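Local coordinates for protein iodotyrosine deiodinase (Thermotoga neapolitana, PDB 6TYK) that is a homodimeric nitroreductase-family flavoenzyme that uses FMN to remove halogen reductively from iodo-, bromo- and chlorotyrosines, releasing halide and tyrosine, at residues L56-E68 with Y138-V150. Sequence-based numbering, arbitrary orientation.
Sequences LKGQIRRVCERSE and YTPPDFREVEKLV. With FMN (flavin mononucleotide), chain C; IYR (3-iodo-tyrosine), chain D.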
loop_
_atom_site.group_PDB
_atom_site.type_symbol
_atom_site.label_atom_id
_atom_site.label_comp_id
_atom_site.label_asym_id
_atom_site.label_seq_id
_atom_site.Cartn_x
_atom_site.Cartn_y
_atom_site.Cartn_z
ATOM N N LEU A 56 7.416 -26.630 -7.569
ATOM C CA LEU A 56 6.552 -25.509 -7.916
ATOM C C LEU A 56 7.331 -24.195 -7.966
ATOM O O LEU A 56 7.120 -23.386 -8.865
ATOM C CB LEU A 56 5.382 -25.414 -6.942
ATOM C CG LEU A 56 4.408 -24.270 -7.178
ATOM C CD1 LEU A 56 3.837 -24.335 -8.579
ATOM C CD2 LEU A 56 3.300 -24.376 -6.136
ATOM N N LYS A 57 8.235 -23.985 -7.012
ATOM C CA LYS A 57 9.074 -22.790 -7.047
ATOM C C LYS A 57 9.864 -22.763 -8.335
ATOM O O LYS A 57 10.028 -21.714 -8.939
ATOM C CB LYS A 57 10.038 -22.725 -5.849
ATOM C CG LYS A 57 9.338 -22.500 -4.516
ATOM C CD LYS A 57 10.287 -22.083 -3.402
ATOM C CE LYS A 57 11.617 -22.776 -3.478
ATOM N NZ LYS A 57 12.417 -22.543 -2.248
ATOM N N GLY A 58 10.345 -23.928 -8.756
ATOM C CA GLY A 58 11.110 -24.016 -9.982
ATOM C C GLY A 58 10.277 -23.642 -11.193
ATOM O O GLY A 58 10.753 -22.937 -12.088
ATOM N N GLN A 59 9.035 -24.115 -11.232
ATOM C CA GLN A 59 8.137 -23.774 -12.330
ATOM C C GLN A 59 7.875 -22.277 -12.358
ATOM O O GLN A 59 7.917 -21.647 -13.416
ATOM C CB GLN A 59 6.820 -24.539 -12.215
ATOM C CG GLN A 59 6.949 -26.043 -12.384
ATOM C CD GLN A 59 5.652 -26.763 -12.078
ATOM O OE1 GLN A 59 5.013 -26.512 -11.057
ATOM N NE2 GLN A 59 5.252 -27.662 -12.967
ATOM N N ILE A 60 7.619 -21.702 -11.187
ATOM C CA ILE A 60 7.374 -20.273 -11.091
ATOM C C ILE A 60 8.611 -19.508 -11.537
ATOM O O ILE A 60 8.516 -18.570 -12.323
ATOM C CB ILE A 60 6.960 -19.871 -9.666
ATOM C CG1 ILE A 60 5.558 -20.422 -9.374
ATOM C CG2 ILE A 60 6.973 -18.352 -9.503
ATOM C CD1 ILE A 60 5.107 -20.254 -7.944
ATOM N N ARG A 61 9.776 -19.935 -11.065
ATOM C CA ARG A 61 11.020 -19.281 -11.441
ATOM C C ARG A 61 11.217 -19.298 -12.939
ATOM O O ARG A 61 11.527 -18.275 -13.533
ATOM C CB ARG A 61 12.219 -19.951 -10.781
ATOM C CG ARG A 61 13.546 -19.321 -11.183
ATOM C CD ARG A 61 14.667 -19.809 -10.291
ATOM N NE ARG A 61 14.707 -21.266 -10.228
ATOM C CZ ARG A 61 15.214 -22.036 -11.178
ATOM N NH1 ARG A 61 15.725 -21.485 -12.273
ATOM N NH2 ARG A 61 15.210 -23.353 -11.031
ATOM N N ARG A 62 11.066 -20.465 -13.556
ATOM C CA ARG A 62 11.336 -20.566 -14.982
ATOM C C ARG A 62 10.348 -19.773 -15.834
ATOM O O ARG A 62 10.743 -19.155 -16.824
ATOM C CB ARG A 62 11.434 -22.029 -15.415
ATOM C CG ARG A 62 12.656 -22.712 -14.818
ATOM C CD ARG A 62 12.845 -24.121 -15.343
ATOM N NE ARG A 62 11.794 -24.992 -14.846
ATOM C CZ ARG A 62 11.857 -25.687 -13.712
ATOM N NH1 ARG A 62 12.946 -25.653 -12.951
ATOM N NH2 ARG A 62 10.826 -26.429 -13.346
ATOM N N VAL A 63 9.075 -19.778 -15.444
ATOM C CA VAL A 63 8.078 -18.990 -16.162
ATOM C C VAL A 63 8.395 -17.496 -16.033
ATOM O O VAL A 63 8.334 -16.739 -17.008
ATOM C CB VAL A 63 6.659 -19.308 -15.675
ATOM C CG1 VAL A 63 5.677 -18.270 -16.170
ATOM C CG2 VAL A 63 6.268 -20.698 -16.143
ATOM N N CYS A 64 8.758 -17.076 -14.827
ATOM C CA CYS A 64 9.123 -15.685 -14.616
ATOM C C CYS A 64 10.381 -15.318 -15.386
ATOM O O CYS A 64 10.430 -14.272 -16.017
ATOM C CB CYS A 64 9.285 -15.386 -13.123
ATOM S SG CYS A 64 7.705 -15.380 -12.271
ATOM N N GLU A 65 11.387 -16.181 -15.346
ATOM C CA GLU A 65 12.646 -15.900 -16.038
ATOM C C GLU A 65 12.454 -15.767 -17.542
ATOM O O GLU A 65 13.059 -14.896 -18.176
ATOM C CB GLU A 65 13.690 -16.975 -15.731
ATOM C CG GLU A 65 14.340 -16.770 -14.381
ATOM C CD GLU A 65 15.388 -17.804 -14.064
ATOM O OE1 GLU A 65 15.498 -18.794 -14.817
ATOM O OE2 GLU A 65 16.099 -17.629 -13.052
ATOM N N ARG A 66 11.610 -16.622 -18.110
ATOM C CA ARG A 66 11.335 -16.550 -19.543
ATOM C C ARG A 66 10.723 -15.194 -19.886
ATOM O O ARG A 66 11.125 -14.526 -20.846
ATOM C CB ARG A 66 10.390 -17.678 -19.959
ATOM C CG ARG A 66 9.846 -17.541 -21.371
ATOM C CD ARG A 66 10.947 -17.638 -22.410
ATOM N NE ARG A 66 11.539 -16.340 -22.731
ATOM C CZ ARG A 66 12.455 -16.147 -23.676
ATOM N NH1 ARG A 66 12.892 -17.168 -24.404
ATOM N NH2 ARG A 66 12.936 -14.929 -23.895
ATOM N N SER A 67 9.750 -14.796 -19.078
ATOM C CA SER A 67 9.068 -13.527 -19.257
ATOM C C SER A 67 10.049 -12.367 -19.093
ATOM O O SER A 67 10.034 -11.415 -19.876
ATOM C CB SER A 67 7.920 -13.413 -18.245
ATOM O OG SER A 67 7.196 -12.205 -18.383
ATOM N N GLU A 68 10.904 -12.453 -18.076
ATOM C CA GLU A 68 11.913 -11.422 -17.841
ATOM C C GLU A 68 12.906 -11.352 -18.989
ATOM O O GLU A 68 13.316 -10.269 -19.393
ATOM C CB GLU A 68 12.666 -11.671 -16.529
ATOM C CG GLU A 68 11.825 -11.550 -15.263
ATOM C CD GLU A 68 11.345 -10.140 -14.988
ATOM O OE1 GLU A 68 11.523 -9.248 -15.853
ATOM O OE2 GLU A 68 10.790 -9.933 -13.891
ATOM N N TYR A 138 8.273 -8.694 -5.955
ATOM C CA TYR A 138 8.649 -9.092 -7.292
ATOM C C TYR A 138 7.436 -9.081 -8.209
ATOM O O TYR A 138 6.403 -9.687 -7.909
ATOM C CB TYR A 138 9.328 -10.459 -7.267
ATOM C CG TYR A 138 9.636 -10.930 -8.653
ATOM C CD1 TYR A 138 10.435 -10.167 -9.489
ATOM C CD2 TYR A 138 9.081 -12.099 -9.155
ATOM C CE1 TYR A 138 10.697 -10.564 -10.774
ATOM C CE2 TYR A 138 9.341 -12.512 -10.443
ATOM C CZ TYR A 138 10.149 -11.740 -11.246
ATOM O OH TYR A 138 10.407 -12.132 -12.537
ATOM N N THR A 139 7.551 -8.344 -9.304
ATOM C CA THR A 139 6.453 -8.171 -10.239
ATOM C C THR A 139 6.922 -8.538 -11.643
ATOM O O THR A 139 7.448 -7.692 -12.372
ATOM C CB THR A 139 5.922 -6.728 -10.214
ATOM O OG1 THR A 139 6.998 -5.825 -10.478
ATOM C CG2 THR A 139 5.333 -6.394 -8.851
ATOM N N PRO A 140 6.751 -9.813 -12.024
ATOM C CA PRO A 140 7.172 -10.266 -13.356
ATOM C C PRO A 140 6.308 -9.631 -14.435
ATOM O O PRO A 140 5.237 -9.113 -14.132
ATOM C CB PRO A 140 6.928 -11.777 -13.302
ATOM C CG PRO A 140 5.804 -11.934 -12.310
ATOM C CD PRO A 140 6.060 -10.869 -11.262
ATOM N N PRO A 141 6.766 -9.672 -15.689
ATOM C CA PRO A 141 6.026 -9.025 -16.776
ATOM C C PRO A 141 4.640 -9.619 -17.007
ATOM O O PRO A 141 3.720 -8.872 -17.342
ATOM C CB PRO A 141 6.921 -9.258 -18.000
ATOM C CG PRO A 141 8.286 -9.480 -17.439
ATOM C CD PRO A 141 8.056 -10.217 -16.149
ATOM N N ASP A 142 4.487 -10.929 -16.843
ATOM C CA ASP A 142 3.173 -11.541 -17.011
ATOM C C ASP A 142 2.763 -12.403 -15.824
ATOM O O ASP A 142 3.305 -13.485 -15.594
ATOM C CB ASP A 142 3.077 -12.350 -18.305
ATOM C CG ASP A 142 1.647 -12.774 -18.618
ATOM O OD1 ASP A 142 0.718 -11.983 -18.343
ATOM O OD2 ASP A 142 1.450 -13.898 -19.125
ATOM N N PHE A 143 1.778 -11.915 -15.090
ATOM C CA PHE A 143 1.254 -12.634 -13.942
ATOM C C PHE A 143 0.356 -13.796 -14.336
ATOM O O PHE A 143 0.145 -14.711 -13.542
ATOM C CB PHE A 143 0.457 -11.686 -13.055
ATOM C CG PHE A 143 1.301 -10.774 -12.217
ATOM C CD1 PHE A 143 1.763 -11.184 -10.980
ATOM C CD2 PHE A 143 1.624 -9.504 -12.661
ATOM C CE1 PHE A 143 2.535 -10.344 -10.191
ATOM C CE2 PHE A 143 2.393 -8.663 -11.879
ATOM C CZ PHE A 143 2.843 -9.087 -10.636
ATOM N N ARG A 144 -0.192 -13.758 -15.549
ATOM C CA ARG A 144 -1.208 -14.741 -15.927
ATOM C C ARG A 144 -0.672 -16.168 -15.920
ATOM O O ARG A 144 -1.364 -17.094 -15.501
ATOM C CB ARG A 144 -1.848 -14.395 -17.275
ATOM C CG ARG A 144 -2.706 -13.141 -17.213
ATOM C CD ARG A 144 -3.293 -12.766 -18.563
ATOM N NE ARG A 144 -4.085 -11.541 -18.468
ATOM C CZ ARG A 144 -4.755 -10.998 -19.479
ATOM N NH1 ARG A 144 -4.734 -11.569 -20.677
ATOM N NH2 ARG A 144 -5.448 -9.881 -19.293
ATOM N N GLU A 145 0.565 -16.340 -16.368
ATOM C CA GLU A 145 1.170 -17.664 -16.409
ATOM C C GLU A 145 1.438 -18.204 -15.008
ATOM O O GLU A 145 1.251 -19.387 -14.744
ATOM C CB GLU A 145 2.445 -17.651 -17.261
ATOM C CG GLU A 145 2.174 -17.361 -18.732
ATOM C CD GLU A 145 3.436 -17.088 -19.535
ATOM O OE1 GLU A 145 4.414 -16.565 -18.957
ATOM O OE2 GLU A 145 3.449 -17.399 -20.746
ATOM N N VAL A 146 1.854 -17.330 -14.099
ATOM C CA VAL A 146 2.085 -17.742 -12.724
ATOM C C VAL A 146 0.754 -18.073 -12.063
ATOM O O VAL A 146 0.641 -19.061 -11.339
ATOM C CB VAL A 146 2.852 -16.665 -11.929
ATOM C CG1 VAL A 146 2.980 -17.079 -10.476
ATOM C CG2 VAL A 146 4.227 -16.437 -12.552
ATOM N N GLU A 147 -0.263 -17.262 -12.338
ATOM C CA GLU A 147 -1.599 -17.520 -11.808
ATOM C C GLU A 147 -2.085 -18.912 -12.176
ATOM O O GLU A 147 -2.669 -19.610 -11.349
ATOM C CB GLU A 147 -2.597 -16.485 -12.319
ATOM C CG GLU A 147 -2.507 -15.140 -11.623
ATOM C CD GLU A 147 -3.574 -14.183 -12.108
ATOM O OE1 GLU A 147 -4.265 -14.507 -13.090
ATOM O OE2 GLU A 147 -3.731 -13.105 -11.518
ATOM N N LYS A 148 -1.838 -19.312 -13.419
ATOM C CA LYS A 148 -2.304 -20.610 -13.890
ATOM C C LYS A 148 -1.556 -21.738 -13.189
ATOM O O LYS A 148 -2.140 -22.779 -12.877
ATOM C CB LYS A 148 -2.154 -20.723 -15.412
ATOM C CG LYS A 148 -2.645 -22.041 -15.996
ATOM C CD LYS A 148 -2.324 -22.126 -17.475
ATOM C CE LYS A 148 -2.660 -23.496 -18.040
ATOM N NZ LYS A 148 -2.090 -23.678 -19.401
ATOM N N LEU A 149 -0.266 -21.525 -12.939
ATOM C CA LEU A 149 0.558 -22.532 -12.277
ATOM C C LEU A 149 0.009 -22.915 -10.915
ATOM O O LEU A 149 0.151 -24.055 -10.481
ATOM C CB LEU A 149 1.999 -22.047 -12.110
ATOM C CG LEU A 149 2.900 -22.088 -13.332
ATOM C CD1 LEU A 149 4.267 -21.543 -12.947
ATOM C CD2 LEU A 149 3.006 -23.515 -13.836
ATOM N N VAL A 150 -0.607 -21.955 -10.235
ATOM C CA VAL A 150 -1.094 -22.201 -8.881
ATOM C C VAL A 150 -2.618 -22.336 -8.828
ATOM O O VAL A 150 -3.219 -22.307 -7.754
ATOM C CB VAL A 150 -0.571 -21.150 -7.860
ATOM C CG1 VAL A 150 0.959 -21.171 -7.807
ATOM C CG2 VAL A 150 -1.078 -19.757 -8.201
HETATM N N1 FMN C . 12.456 -5.395 -7.495
HETATM C C2 FMN C . 12.852 -6.329 -8.410
HETATM O O2 FMN C . 13.986 -6.770 -8.363
HETATM N N3 FMN C . 11.986 -6.781 -9.372
HETATM C C4 FMN C . 10.710 -6.296 -9.452
HETATM O O4 FMN C . 9.954 -6.721 -10.334
HETATM C C4A FMN C . 10.296 -5.347 -8.514
HETATM N N5 FMN C . 9.010 -4.854 -8.549
HETATM C C5A FMN C . 8.600 -3.930 -7.603
HETATM C C6 FMN C . 7.295 -3.457 -7.638
HETATM C C7 FMN C . 6.839 -2.545 -6.700
HETATM C C7M FMN C . 5.412 -2.068 -6.784
HETATM C C8 FMN C . 7.706 -2.096 -5.714
HETATM C C8M FMN C . 7.245 -1.104 -4.681
HETATM C C9 FMN C . 9.015 -2.570 -5.679
HETATM C C9A FMN C . 9.474 -3.490 -6.619
HETATM N N10 FMN C . 10.786 -3.963 -6.606
HETATM C C10 FMN C . 11.171 -4.916 -7.523
HETATM C "C1'" FMN C . 11.766 -3.503 -5.564
HETATM C "C2'" FMN C . 12.290 -2.093 -5.918
HETATM O "O2'" FMN C . 13.244 -2.137 -6.974
HETATM C "C3'" FMN C . 12.875 -1.448 -4.658
HETATM O "O3'" FMN C . 11.813 -1.251 -3.743
HETATM C "C4'" FMN C . 13.589 -0.121 -4.919
HETATM O "O4'" FMN C . 14.739 -0.347 -5.722
HETATM C "C5'" FMN C . 14.012 0.533 -3.614
HETATM O "O5'" FMN C . 14.795 -0.381 -2.877
HETATM P P FMN C . 15.416 0.022 -1.451
HETATM O O1P FMN C . 16.296 -1.167 -1.077
HETATM O O2P FMN C . 14.299 0.153 -0.453
HETATM O O3P FMN C . 16.239 1.282 -1.644
HETATM N N IYR D . 10.793 -7.247 -12.947
HETATM C CA IYR D . 12.087 -6.959 -13.511
HETATM C CB IYR D . 12.449 -5.473 -13.676
HETATM C CC IYR D . 12.275 -4.617 -12.470
HETATM C CD IYR D . 11.134 -3.823 -12.359
HETATM C CE IYR D . 10.923 -2.977 -11.270
HETATM I IE IYR D . 9.221 -1.900 -11.188
HETATM C CF IYR D . 11.901 -2.913 -10.272
HETATM O OF IYR D . 11.783 -2.109 -9.175
HETATM C CG IYR D . 13.057 -3.711 -10.356
HETATM C CH IYR D . 13.244 -4.542 -11.456
HETATM C C IYR D . 13.212 -7.598 -12.717
HETATM O O IYR D . 14.405 -7.675 -13.011
HETATM O OXT IYR D . 12.822 -8.147 -11.541
HETATM O O HOH W 1 2.084 -26.132 -11.204
HETATM O O HOH W 2 6.973 -17.149 -19.426
#
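Glu68, on helix 54-74, meets Tyr138 in the loop leading into helix 143-149, where the nearly antiparallel helix pair of this nitroreductase-fold enzyme faces the substrate, an example of one carboxylate oxygen shared between a pocket tyrosine and a ligand. Polar contacts gather here. Tyr138 OH donates to Glu68 OE2 at 2.6 Å, and OE2 receives it on its anti lone pair, turned away from OE1; the bond limits how the carboxylate, tilted 43° from the ring, can turn. Because the Glu68 chain bends at chi2 (-67°), the same OE2 also accepts from the amino N of 3-iodotyrosine at 2.8 Å; the substrate is also hydrogen-bonded by Tyr72, Lys92 and Met41 of the second subunit. One residue on, Thr139 N donates to FMN O4 at 3.1 Å, so the loop touches both cofactor and substrate.

Apolar packing takes over away from the ligands. Cys64 SG lies at the edge of the Tyr138 ring, a sulfur-aromatic contact, and meets Val146 CG2 at 3.6 Å. Leu149 CD1 reaches between Ile60 CG1 and Val63 CG2, while the Pro141 ring packs against Ser67.

Waters bridge the two helices at two points: one links Gln59 OE1 to Leu149 O, and the other donates to Val63 O at 2.8 Å and to Glu145 OE1 at 2.7 Å.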